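Local atomic coordinates of fasciclin I (Drosophila melanogaster, PDB entry 1O70), a protein that acts as a neural cell adhesion molecule of the insect cell surface, its extracellular part built from repeated FAS1 domains. Residues N21-K26 against V147-H152; E29-N34 against Q75-H80. All coordinates share one frame; numbering follows the deposited sequence.

Overall arrangement
Helix 21-33 illustrates how one helix near the start of a domain can serve two layers of its fold. Its early turns meet strand 145-150 in contact 1, and its late turns meet helix 70-79 in contact 2. The segments follow one another as 21-26, 29-34, 75-80 and 147-152, which nests contact 2 within the loop that contact 1 closes. Both contacts belong to the third FAS1 domain of fasciclin I, with centres about 13 Å apart, and they touch where I150 CD1 lies 3.9 Å from H80 CD2. The helix thereby packs on both the seven-stranded mixed sheet and helix 70-79 of this domain.

Contact 1. Residues N21-K26 against V147-H152; sequences NGALRK and VHIIDH. With SO4 (sulfate ion), chain D.
A23 and I149 mark the closest approach of the two backbones, an early turn of helix 21-33 lying against strand 145-150 with CA atoms 7.1 Å apart at this pair. The strand runs extended from V147 to I150, while the helix has begun its regular pattern, with K26 N bonded to G22 O. Two apolar pairs join the segments. The methyl of A23 points at the strand, and its CB meets I149 CG1 at 3.8 Å; with CG1 beside the backbone N of I149 (chi1 -68°), this branch is the one presented to the alanine. At the next residue, L24 CG rests 4.3 Å from V147 CG1, the leucine bringing its branched end closer to the strand than its CB direction alone would suggest. The principle at work is helix-on-sheet packing in a FAS1 domain: strand 145-150 lies inside the mixed sheet, parallel to strand 48-53 and antiparallel to strand 131-141, and I149 also touches I136 and S54. On the side of the helix turned from the strand, R25 and K26 bind a sulfate ion, probably from the crystallisation liquor. R25 NH2 donates to sulfate O1 at 2.9 Å with an angle of 152°, and weak bonds from NH1 and NH2 both go to O4, so the anion sits at the edge of the guanidinium. G22 O lies over the centre of one face of that group, 3.9 Å above its plane. K26 NZ adds a bond to sulfate O3 at 3.1 Å, and the salt bridge from R25 NH1 to E29 gives the guanidinium a second partner. Past the strand end, H152 ND1 donates a hydrogen bond to D151 OD1 (3.0 Å) from above the carboxylate plane, and the same oxygen accepts from T134 N.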
ATOM      1  N   ASN A  21       7.926  12.847 -23.769  1.00 70.08           N
ATOM      2  CA  ASN A  21       8.965  12.446 -24.711  1.00 66.42           C
ATOM      3  C   ASN A  21      10.029  11.642 -23.981  1.00 62.05           C
ATOM      4  O   ASN A  21      10.245  10.466 -24.280  1.00 62.16           O
ATOM      5  CB  ASN A  21       9.613  13.671 -25.368  1.00 69.86           C
ATOM      6  CG  ASN A  21       8.865  14.133 -26.602  1.00 71.84           C
ATOM      7  OD1 ASN A  21       8.279  13.323 -27.324  1.00 71.64           O
ATOM      8  ND2 ASN A  21       8.898  15.437 -26.862  1.00 73.43           N
ATOM      9  N   GLY A  22      10.680  12.277 -23.011  1.00 55.84           N
ATOM     10  CA  GLY A  22      11.715  11.598 -22.253  1.00 49.12           C
ATOM     11  C   GLY A  22      11.221  10.414 -21.439  1.00 44.32           C
ATOM     12  O   GLY A  22      11.881   9.378 -21.378  1.00 43.70           O
ATOM     13  N   ALA A  23      10.053  10.553 -20.824  1.00 41.01           N
ATOM     14  CA  ALA A  23       9.506   9.487 -19.993  1.00 40.30           C
ATOM     15  C   ALA A  23       9.264   8.175 -20.719  1.00 38.96           C
ATOM     16  O   ALA A  23       9.780   7.135 -20.320  1.00 39.04           O
ATOM     17  CB  ALA A  23       8.212   9.948 -19.325  1.00 40.50           C
ATOM     18  N   LEU A  24       8.462   8.215 -21.773  1.00 39.35           N
ATOM     19  CA  LEU A  24       8.163   6.998 -22.514  1.00 39.75           C
ATOM     20  C   LEU A  24       9.375   6.257 -23.078  1.00 39.43           C
ATOM     21  O   LEU A  24       9.431   5.028 -23.009  1.00 40.42           O
ATOM     22  CB  LEU A  24       7.174   7.292 -23.639  1.00 39.37           C
ATOM     23  CG  LEU A  24       5.720   7.002 -23.284  1.00 39.92           C
ATOM     24  CD1 LEU A  24       4.880   7.148 -24.543  1.00 41.28           C
ATOM     25  CD2 LEU A  24       5.573   5.577 -22.729  1.00 40.60           C
ATOM     26  N   ARG A  25      10.344   6.978 -23.635  1.00 38.24           N
ATOM     27  CA  ARG A  25      11.503   6.291 -24.179  1.00 38.71           C
ATOM     28  C   ARG A  25      12.279   5.625 -23.055  1.00 38.10           C
ATOM     29  O   ARG A  25      12.834   4.539 -23.227  1.00 36.89           O
ATOM     30  CB  ARG A  25      12.423   7.252 -24.931  1.00 38.06           C
ATOM     31  CG  ARG A  25      13.097   8.240 -24.033  1.00 43.10           C
ATOM     32  CD  ARG A  25      14.509   8.553 -24.495  1.00 44.19           C
ATOM     33  NE  ARG A  25      15.134   9.479 -23.558  1.00 45.09           N
ATOM     34  CZ  ARG A  25      15.706   9.119 -22.414  1.00 45.73           C
ATOM     35  NH1 ARG A  25      15.754   7.840 -22.060  1.00 45.53           N
ATOM     36  NH2 ARG A  25      16.200  10.047 -21.605  1.00 44.23           N
ATOM     37  N   LYS A  26      12.316   6.288 -21.902  1.00 38.23           N
ATOM     38  CA  LYS A  26      13.020   5.770 -20.734  1.00 38.19           C
ATOM     39  C   LYS A  26      12.312   4.513 -20.232  1.00 38.29           C
ATOM     40  O   LYS A  26      12.962   3.521 -19.884  1.00 37.77           O
ATOM     41  CB  LYS A  26      13.047   6.822 -19.626  1.00 40.07           C
ATOM     42  CG  LYS A  26      13.757   6.375 -18.365  1.00 42.14           C
ATOM     43  CD  LYS A  26      15.230   6.123 -18.628  1.00 43.55           C
ATOM     44  CE  LYS A  26      15.949   5.680 -17.365  1.00 44.35           C
ATOM     45  NZ  LYS A  26      17.417   5.550 -17.593  1.00 45.75           N
ATOM     46  N   VAL A 147      -1.582   6.891 -21.515  1.00 27.51           N
ATOM     47  CA  VAL A 147      -0.317   6.948 -20.818  1.00 25.15           C
ATOM     48  C   VAL A 147      -0.353   8.195 -19.956  1.00 26.68           C
ATOM     49  O   VAL A 147      -0.836   9.241 -20.388  1.00 27.59           O
ATOM     50  CB  VAL A 147       0.852   7.052 -21.797  1.00 24.79           C
ATOM     51  CG1 VAL A 147       2.104   7.504 -21.055  1.00 21.45           C
ATOM     52  CG2 VAL A 147       1.093   5.712 -22.462  1.00 22.58           C
ATOM     53  N   HIS A 148       0.154   8.076 -18.739  1.00 27.66           N
ATOM     54  CA  HIS A 148       0.201   9.196 -17.808  1.00 27.84           C
ATOM     55  C   HIS A 148       1.595   9.208 -17.195  1.00 30.13           C
ATOM     56  O   HIS A 148       2.168   8.147 -16.922  1.00 31.67           O
ATOM     57  CB  HIS A 148      -0.804   8.995 -16.681  1.00 27.53           C
ATOM     58  CG  HIS A 148      -2.201   8.715 -17.143  1.00 28.47           C
ATOM     59  ND1 HIS A 148      -3.024   9.693 -17.660  1.00 29.97           N
ATOM     60  CD2 HIS A 148      -2.939   7.579 -17.122  1.00 26.13           C
ATOM     61  CE1 HIS A 148      -4.210   9.175 -17.931  1.00 29.34           C
ATOM     62  NE2 HIS A 148      -4.184   7.892 -17.613  1.00 28.42           N
ATOM     63  N   ILE A 149       2.137  10.394 -16.953  1.00 31.70           N
ATOM     64  CA  ILE A 149       3.460  10.493 -16.348  1.00 33.59           C
ATOM     65  C   ILE A 149       3.354  10.781 -14.847  1.00 33.60           C
ATOM     66  O   ILE A 149       2.653  11.705 -14.431  1.00 36.06           O
ATOM     67  CB  ILE A 149       4.322  11.593 -17.041  1.00 34.91           C
ATOM     68  CG1 ILE A 149       4.662  11.168 -18.471  1.00 36.18           C
ATOM     69  CG2 ILE A 149       5.662  11.754 -16.326  1.00 34.46           C
ATOM     70  CD1 ILE A 149       3.510  11.139 -19.411  1.00 39.43           C
ATOM     71  N   ILE A 150       4.034   9.973 -14.038  1.00 31.00           N
ATOM     72  CA  ILE A 150       4.020  10.157 -12.592  1.00 30.69           C
ATOM     73  C   ILE A 150       5.401  10.558 -12.104  1.00 31.91           C
ATOM     74  O   ILE A 150       6.407  10.262 -12.751  1.00 32.31           O
ATOM     75  CB  ILE A 150       3.543   8.884 -11.854  1.00 29.45           C
ATOM     76  CG1 ILE A 150       4.467   7.699 -12.165  1.00 29.00           C
ATOM     77  CG2 ILE A 150       2.108   8.569 -12.251  1.00 26.13           C
ATOM     78  CD1 ILE A 150       4.020   6.395 -11.500  1.00 27.19           C
ATOM     79  N   ASP A 151       5.443  11.235 -10.959  1.00 31.78           N
ATOM     80  CA  ASP A 151       6.698  11.728 -10.418  1.00 32.51           C
ATOM     81  C   ASP A 151       7.477  10.787  -9.520  1.00 32.57           C
ATOM     82  O   ASP A 151       8.501  11.176  -8.963  1.00 32.53           O
ATOM     83  CB  ASP A 151       6.464  13.048  -9.686  1.00 34.24           C
ATOM     84  CG  ASP A 151       5.453  12.925  -8.566  1.00 36.07           C
ATOM     85  OD1 ASP A 151       5.006  11.793  -8.254  1.00 33.94           O
ATOM     86  OD2 ASP A 151       5.113  13.980  -7.996  1.00 38.36           O
ATOM     87  N   HIS A 152       6.994   9.562  -9.357  1.00 31.92           N
ATOM     88  CA  HIS A 152       7.710   8.581  -8.550  1.00 31.79           C
ATOM     89  C   HIS A 152       7.538   7.255  -9.216  1.00 31.42           C
ATOM     90  O   HIS A 152       6.566   7.044  -9.936  1.00 30.80           O
ATOM     91  CB  HIS A 152       7.169   8.477  -7.125  1.00 32.67           C
ATOM     92  CG  HIS A 152       7.592   9.603  -6.240  1.00 36.03           C
ATOM     93  ND1 HIS A 152       6.830  10.738  -6.065  1.00 36.92           N
ATOM     94  CD2 HIS A 152       8.711   9.781  -5.499  1.00 36.93           C
ATOM     95  CE1 HIS A 152       7.458  11.566  -5.250  1.00 37.72           C
ATOM     96  NE2 HIS A 152       8.603  11.010  -4.892  1.00 37.92           N
TER
HETATM   97  S   SO4 D1627      18.010   9.190 -19.063  1.00 83.17           S
HETATM   98  O1  SO4 D1627      16.617   9.560 -18.730  1.00 83.14           O
HETATM   99  O2  SO4 D1627      18.800  10.404 -19.335  1.00 83.14           O
HETATM  100  O3  SO4 D1627      18.600   8.449 -17.933  1.00 83.17           O
HETATM  101  O4  SO4 D1627      18.017   8.323 -20.260  1.00 82.82           O

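Contact 2. Residues E29-N34 against Q75-H80; sequences EVIMDN and QILNMH
Helix-on-helix packing in the helical layer of the FAS1 domain sets V30 and I31, on the last turns of helix 21-33, against L77 of helix 70-79. The CA atoms of I31 and L77 are 7.4 Å apart. L77 carries its side of the contact, and both its methyls touch both partners: CD2 comes closest to V30 CG1, at 3.5 Å, and CD1 reaches the backbone of I31, 3.9 Å from its CA. The leucine points at the opposite helix and crosses both partners at a slant. V30 turns CG1 toward it because that methyl stands anti to the backbone N (chi1 172°), while CG2 stays farther off. The pairs that touch are apolar, and the domain extends the packing on neighbouring sides, with V38 of helix 37-43 touching both I31 and L77, and F27 of helix 21-33 touching L77. Cut back to an alanine, L77 would lose both methyls, which would probably open a gap beside V30 CG1 and I31 CG1 and weaken the hold between the helices. Within 75-80, H80 folds back on the previous turn: ND1 donates to I76 O at 2.9 Å with an angle of 159°, in the ring plane but 42° out of the carbonyl plane, which probably helps to set the rotation of the buried imidazole.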
ATOM      1  N   GLU A  29      13.323   1.885 -22.409  1.00 37.22           N
ATOM      2  CA  GLU A  29      14.722   1.547 -22.222  1.00 38.75           C
ATOM      3  C   GLU A  29      14.821   0.616 -21.021  1.00 38.34           C
ATOM      4  O   GLU A  29      15.512  -0.401 -21.074  1.00 38.17           O
ATOM      5  CB  GLU A  29      15.554   2.800 -21.995  1.00 40.95           C
ATOM      6  CG  GLU A  29      16.124   3.362 -23.274  1.00 42.55           C
ATOM      7  CD  GLU A  29      16.847   4.655 -23.046  1.00 45.73           C
ATOM      8  OE1 GLU A  29      17.551   4.763 -22.013  1.00 47.46           O
ATOM      9  OE2 GLU A  29      16.716   5.565 -23.896  1.00 48.32           O
ATOM     10  N   VAL A  30      14.116   0.951 -19.944  1.00 38.02           N
ATOM     11  CA  VAL A  30      14.131   0.100 -18.763  1.00 36.54           C
ATOM     12  C   VAL A  30      13.631  -1.295 -19.131  1.00 37.25           C
ATOM     13  O   VAL A  30      14.173  -2.301 -18.665  1.00 38.59           O
ATOM     14  CB  VAL A  30      13.261   0.673 -17.619  1.00 35.27           C
ATOM     15  CG1 VAL A  30      13.155  -0.342 -16.481  1.00 32.16           C
ATOM     16  CG2 VAL A  30      13.884   1.967 -17.096  1.00 32.29           C
ATOM     17  N   ILE A  31      12.607  -1.371 -19.975  1.00 37.15           N
ATOM     18  CA  ILE A  31      12.102  -2.683 -20.373  1.00 38.76           C
ATOM     19  C   ILE A  31      13.173  -3.482 -21.127  1.00 40.99           C
ATOM     20  O   ILE A  31      13.278  -4.701 -20.965  1.00 41.60           O
ATOM     21  CB  ILE A  31      10.838  -2.569 -21.254  1.00 35.98           C
ATOM     22  CG1 ILE A  31       9.687  -1.971 -20.435  1.00 36.07           C
ATOM     23  CG2 ILE A  31      10.418  -3.944 -21.742  1.00 33.92           C
ATOM     24  CD1 ILE A  31       8.399  -1.796 -21.227  1.00 31.94           C
ATOM     25  N   MET A  32      13.969  -2.792 -21.940  1.00 42.78           N
ATOM     26  CA  MET A  32      15.029  -3.443 -22.705  1.00 46.19           C
ATOM     27  C   MET A  32      16.081  -4.061 -21.782  1.00 47.90           C
ATOM     28  O   MET A  32      16.452  -5.224 -21.951  1.00 47.42           O
ATOM     29  CB  MET A  32      15.673  -2.436 -23.669  1.00 46.88           C
ATOM     30  CG  MET A  32      14.754  -2.035 -24.822  1.00 48.47           C
ATOM     31  SD  MET A  32      15.345  -0.640 -25.805  1.00 50.44           S
ATOM     32  CE  MET A  32      16.386  -1.484 -26.969  1.00 51.95           C
ATOM     33  N   ASP A  33      16.540  -3.288 -20.797  1.00 49.85           N
ATOM     34  CA  ASP A  33      17.541  -3.760 -19.847  1.00 52.50           C
ATOM     35  C   ASP A  33      17.092  -4.983 -19.050  1.00 53.53           C
ATOM     36  O   ASP A  33      17.929  -5.765 -18.597  1.00 54.35           O
ATOM     37  CB  ASP A  33      17.909  -2.662 -18.839  1.00 55.31           C
ATOM     38  CG  ASP A  33      18.430  -1.398 -19.493  1.00 58.35           C
ATOM     39  OD1 ASP A  33      19.349  -1.488 -20.333  1.00 60.30           O
ATOM     40  OD2 ASP A  33      17.924  -0.304 -19.154  1.00 59.83           O
ATOM     41  N   ASN A  34      15.786  -5.161 -18.870  1.00 55.08           N
ATOM     42  CA  ASN A  34      15.327  -6.283 -18.059  1.00 57.02           C
ATOM     43  C   ASN A  34      14.460  -7.364 -18.673  1.00 58.12           C
ATOM     44  O   ASN A  34      13.404  -7.696 -18.132  1.00 59.98           O
ATOM     45  CB  ASN A  34      14.637  -5.754 -16.799  1.00 56.53           C
ATOM     46  CG  ASN A  34      15.509  -4.773 -16.036  1.00 58.11           C
ATOM     47  OD1 ASN A  34      15.622  -3.598 -16.410  1.00 56.38           O
ATOM     48  ND2 ASN A  34      16.154  -5.255 -14.976  1.00 58.00           N
ATOM     49  N   GLN A  75       8.966  -6.895 -12.032  1.00 47.38           N
ATOM     50  CA  GLN A  75       7.812  -6.783 -11.154  1.00 44.02           C
ATOM     51  C   GLN A  75       7.433  -5.322 -10.985  1.00 41.67           C
ATOM     52  O   GLN A  75       6.249  -4.975 -10.933  1.00 39.61           O
ATOM     53  CB  GLN A  75       8.109  -7.380  -9.792  1.00 45.67           C
ATOM     54  CG  GLN A  75       8.280  -8.867  -9.806  1.00 49.05           C
ATOM     55  CD  GLN A  75       8.393  -9.419  -8.403  1.00 51.99           C
ATOM     56  OE1 GLN A  75       7.432  -9.381  -7.622  1.00 53.90           O
ATOM     57  NE2 GLN A  75       9.573  -9.925  -8.066  1.00 52.82           N
ATOM     58  N   ILE A  76       8.446  -4.470 -10.896  1.00 37.85           N
ATOM     59  CA  ILE A  76       8.222  -3.049 -10.752  1.00 37.30           C
ATOM     60  C   ILE A  76       7.591  -2.523 -12.029  1.00 37.81           C
ATOM     61  O   ILE A  76       6.579  -1.825 -11.990  1.00 38.46           O
ATOM     62  CB  ILE A  76       9.544  -2.336 -10.467  1.00 37.77           C
ATOM     63  CG1 ILE A  76      10.020  -2.734  -9.066  1.00 37.97           C
ATOM     64  CG2 ILE A  76       9.384  -0.829 -10.629  1.00 36.63           C
ATOM     65  CD1 ILE A  76      11.302  -2.074  -8.619  1.00 37.91           C
ATOM     66  N   LEU A  77       8.181  -2.879 -13.165  1.00 37.48           N
ATOM     67  CA  LEU A  77       7.643  -2.453 -14.448  1.00 37.04           C
ATOM     68  C   LEU A  77       6.197  -2.913 -14.604  1.00 36.53           C
ATOM     69  O   LEU A  77       5.332  -2.119 -14.975  1.00 37.94           O
ATOM     70  CB  LEU A  77       8.482  -3.017 -15.602  1.00 36.98           C
ATOM     71  CG  LEU A  77       9.853  -2.380 -15.888  1.00 37.91           C
ATOM     72  CD1 LEU A  77      10.656  -3.301 -16.785  1.00 35.52           C
ATOM     73  CD2 LEU A  77       9.675  -1.012 -16.543  1.00 36.16           C
ATOM     74  N   ASN A  78       5.931  -4.181 -14.303  1.00 34.22           N
ATOM     75  CA  ASN A  78       4.586  -4.725 -14.445  1.00 34.33           C
ATOM     76  C   ASN A  78       3.483  -4.019 -13.672  1.00 33.91           C
ATOM     77  O   ASN A  78       2.344  -3.991 -14.130  1.00 35.46           O
ATOM     78  CB  ASN A  78       4.562  -6.203 -14.077  1.00 37.08           C
ATOM     79  CG  ASN A  78       5.388  -7.042 -15.017  1.00 39.47           C
ATOM     80  OD1 ASN A  78       5.454  -6.775 -16.212  1.00 37.61           O
ATOM     81  ND2 ASN A  78       6.022  -8.075 -14.479  1.00 42.92           N
ATOM     82  N   MET A  79       3.798  -3.453 -12.511  1.00 31.82           N
ATOM     83  CA  MET A  79       2.762  -2.782 -11.743  1.00 30.69           C
ATOM     84  C   MET A  79       2.441  -1.395 -12.295  1.00 30.21           C
ATOM     85  O   MET A  79       1.473  -0.762 -11.869  1.00 27.88           O
ATOM     86  CB  MET A  79       3.130  -2.704 -10.253  1.00 31.50           C
ATOM     87  CG  MET A  79       4.353  -1.898  -9.927  1.00 33.66           C
ATOM     88  SD  MET A  79       4.621  -1.746  -8.133  1.00 38.05           S
ATOM     89  CE  MET A  79       5.205  -3.412  -7.716  1.00 30.80           C
ATOM     90  N   HIS A  80       3.243  -0.927 -13.252  1.00 29.86           N
ATOM     91  CA  HIS A  80       2.999   0.374 -13.881  1.00 27.99           C
ATOM     92  C   HIS A  80       2.123   0.155 -15.109  1.00 28.84           C
ATOM     93  O   HIS A  80       1.794   1.108 -15.812  1.00 28.23           O
ATOM     94  CB  HIS A  80       4.298   1.034 -14.342  1.00 27.72           C
ATOM     95  CG  HIS A  80       5.100   1.658 -13.242  1.00 28.23           C
ATOM     96  ND1 HIS A  80       5.988   0.944 -12.467  1.00 28.07           N
ATOM     97  CD2 HIS A  80       5.183   2.944 -12.821  1.00 28.70           C
ATOM     98  CE1 HIS A  80       6.590   1.763 -11.621  1.00 29.12           C
ATOM     99  NE2 HIS A  80       6.119   2.982 -11.815  1.00 29.54           N
TER